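DNA excision repair protein ERCC-6-like (Homo sapiens, PDB 5JNO) is an ATP-dependent DNA translocase of the SNF2/RAD54 helicase family that acts as a tension sensor, associating with stretched, catenated DNA until that is resolved in anaphase. Local coordinates at residues 14-19 against 36-41. Residues are numbered along the deposited sequence; the frame is centred on the assembly and turned at random.
Sequences RYVKEA and NLAKDI
Tyr15 on helix 6-25 packs against Leu37, Ala38 and Ile41 of helix 28-41 in an apolar contact between two antiparallel helices, in segments that both lie within the TPR repeat of residues 12-45 near the N-terminus. The short segments run in nearly opposite directions, at 153°, and their axes approach to 8.8 Å. Tyr15 and Ala38 mark the level where the backbones are nearest, their CA atoms 5.8 Å apart; here the Tyr15 CB rests on the Ala38 methyl, CB to CB 4.1 Å.

Tyr15 CG is anti to the carbonyl carbon (chi1 -68°), and the ring lies alongside helix 28-41, touching the other segment through CD2 and CE2. Leu37 CB lies over one face in a CH-pi contact, 4.0 Å from the ring centroid and shifted toward the rim above these two carbons. Ile41 comes to the ring edge instead: its CD1 lies near the ring plane, 3.9 Å from Tyr15 CE2, and the two side chains cross at about a right angle. Face and edge contacts, one helical turn apart on helix 28-41, would limit how far the ring can turn. On the neighbouring position of helix 6-25, Val16 uses one branch, CG2, which meets Ala38 CB at 4.0 Å. Ala38 CB therefore sits against both Tyr15 CB and the valine methyl, while the contact between the segments relies on apolar and CH-pi packing.

The same interface extends along both helices: Tyr15, Glu18 and Ala19 touch Leu34, Ala38 reaches Tyr12, and Ile41 reaches Gln8 and His11. Val16 and Lys39 also touch Val47, bringing the short helix 45-48 against this helical pair.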
# COMPACT_ATOMS: atom_id res chain seq x y z
N ARG B 14 -7.10 2.69 8.11
CA ARG B 14 -7.60 3.19 9.39
C ARG B 14 -7.23 2.15 10.48
O ARG B 14 -6.77 2.52 11.55
CB ARG B 14 -9.13 3.43 9.32
CG ARG B 14 -9.84 3.80 10.62
CD ARG B 14 -11.36 3.88 10.42
NE ARG B 14 -11.74 4.94 9.46
CZ ARG B 14 -12.18 4.79 8.19
NH1 ARG B 14 -12.36 3.57 7.63
NH2 ARG B 14 -12.46 5.88 7.45
N TYR B 15 -7.41 0.86 10.16
CA TYR B 15 -7.05 -0.23 11.07
C TYR B 15 -5.59 -0.20 11.48
O TYR B 15 -5.30 -0.29 12.67
CB TYR B 15 -7.39 -1.61 10.49
CG TYR B 15 -8.87 -1.88 10.35
CD1 TYR B 15 -9.81 -1.34 11.24
CD2 TYR B 15 -9.35 -2.72 9.34
CE1 TYR B 15 -11.16 -1.61 11.12
CE2 TYR B 15 -10.70 -2.97 9.19
CZ TYR B 15 -11.60 -2.42 10.08
OH TYR B 15 -12.93 -2.70 9.96
N VAL B 16 -4.69 -0.03 10.53
CA VAL B 16 -3.26 0.07 10.85
C VAL B 16 -2.97 1.31 11.66
O VAL B 16 -2.22 1.23 12.63
CB VAL B 16 -2.35 0.04 9.58
CG1 VAL B 16 -0.89 0.36 9.89
CG2 VAL B 16 -2.45 -1.33 8.93
N LYS B 17 -3.54 2.46 11.28
CA LYS B 17 -3.31 3.68 12.05
C LYS B 17 -3.70 3.47 13.54
O LYS B 17 -2.96 3.86 14.43
CB LYS B 17 -4.10 4.85 11.49
CG LYS B 17 -3.79 6.18 12.17
CD LYS B 17 -4.82 7.25 11.85
CE LYS B 17 -4.38 8.65 12.30
NZ LYS B 17 -3.64 9.42 11.25
N GLU B 18 -4.87 2.87 13.76
CA GLU B 18 -5.41 2.67 15.11
C GLU B 18 -4.68 1.57 15.87
O GLU B 18 -4.49 1.68 17.08
CB GLU B 18 -6.91 2.38 15.07
CG GLU B 18 -7.74 3.63 14.82
CD GLU B 18 -9.16 3.35 14.34
OE1 GLU B 18 -9.54 2.17 14.20
OE2 GLU B 18 -9.89 4.34 14.07
N ALA B 19 -4.25 0.53 15.16
CA ALA B 19 -3.44 -0.52 15.77
C ALA B 19 -2.10 0.02 16.26
O ALA B 19 -1.64 -0.37 17.34
CB ALA B 19 -3.24 -1.69 14.82
N ASN B 36 -5.24 -7.66 12.95
CA ASN B 36 -5.84 -8.82 12.30
C ASN B 36 -6.90 -8.50 11.28
O ASN B 36 -7.00 -9.19 10.28
CB ASN B 36 -6.42 -9.79 13.33
CG ASN B 36 -5.38 -10.75 13.83
OD1 ASN B 36 -4.93 -11.62 13.08
ND2 ASN B 36 -4.96 -10.58 15.07
N LEU B 37 -7.71 -7.49 11.57
CA LEU B 37 -8.71 -7.00 10.62
C LEU B 37 -8.03 -6.41 9.35
O LEU B 37 -8.52 -6.61 8.23
CB LEU B 37 -9.62 -5.96 11.27
CG LEU B 37 -10.50 -6.51 12.39
CD1 LEU B 37 -11.13 -5.37 13.19
CD2 LEU B 37 -11.57 -7.44 11.84
N ALA B 38 -6.90 -5.74 9.55
CA ALA B 38 -6.03 -5.31 8.45
C ALA B 38 -5.46 -6.48 7.62
O ALA B 38 -5.54 -6.48 6.38
CB ALA B 38 -4.90 -4.45 8.98
N LYS B 39 -4.90 -7.47 8.30
CA LYS B 39 -4.38 -8.67 7.65
C LYS B 39 -5.43 -9.35 6.77
O LYS B 39 -5.09 -9.95 5.74
CB LYS B 39 -3.85 -9.68 8.69
CG LYS B 39 -3.47 -11.04 8.12
CD LYS B 39 -2.65 -11.90 9.10
CE LYS B 39 -3.48 -12.35 10.31
NZ LYS B 39 -4.78 -13.01 9.98
N ASP B 40 -6.68 -9.29 7.21
CA ASP B 40 -7.78 -9.93 6.48
C ASP B 40 -8.11 -9.22 5.19
O ASP B 40 -8.67 -9.85 4.29
CB ASP B 40 -9.05 -9.94 7.30
CG ASP B 40 -8.99 -10.87 8.51
OD1 ASP B 40 -8.04 -11.69 8.70
OD2 ASP B 40 -9.96 -10.76 9.28
N ILE B 41 -7.83 -7.92 5.11
CA ILE B 41 -8.03 -7.16 3.87
C ILE B 41 -6.79 -7.27 2.98
O ILE B 41 -6.91 -7.54 1.79
CB ILE B 41 -8.33 -5.67 4.18
CG1 ILE B 41 -9.59 -5.56 5.03
CG2 ILE B 41 -8.45 -4.86 2.88
CD1 ILE B 41 -9.84 -4.19 5.63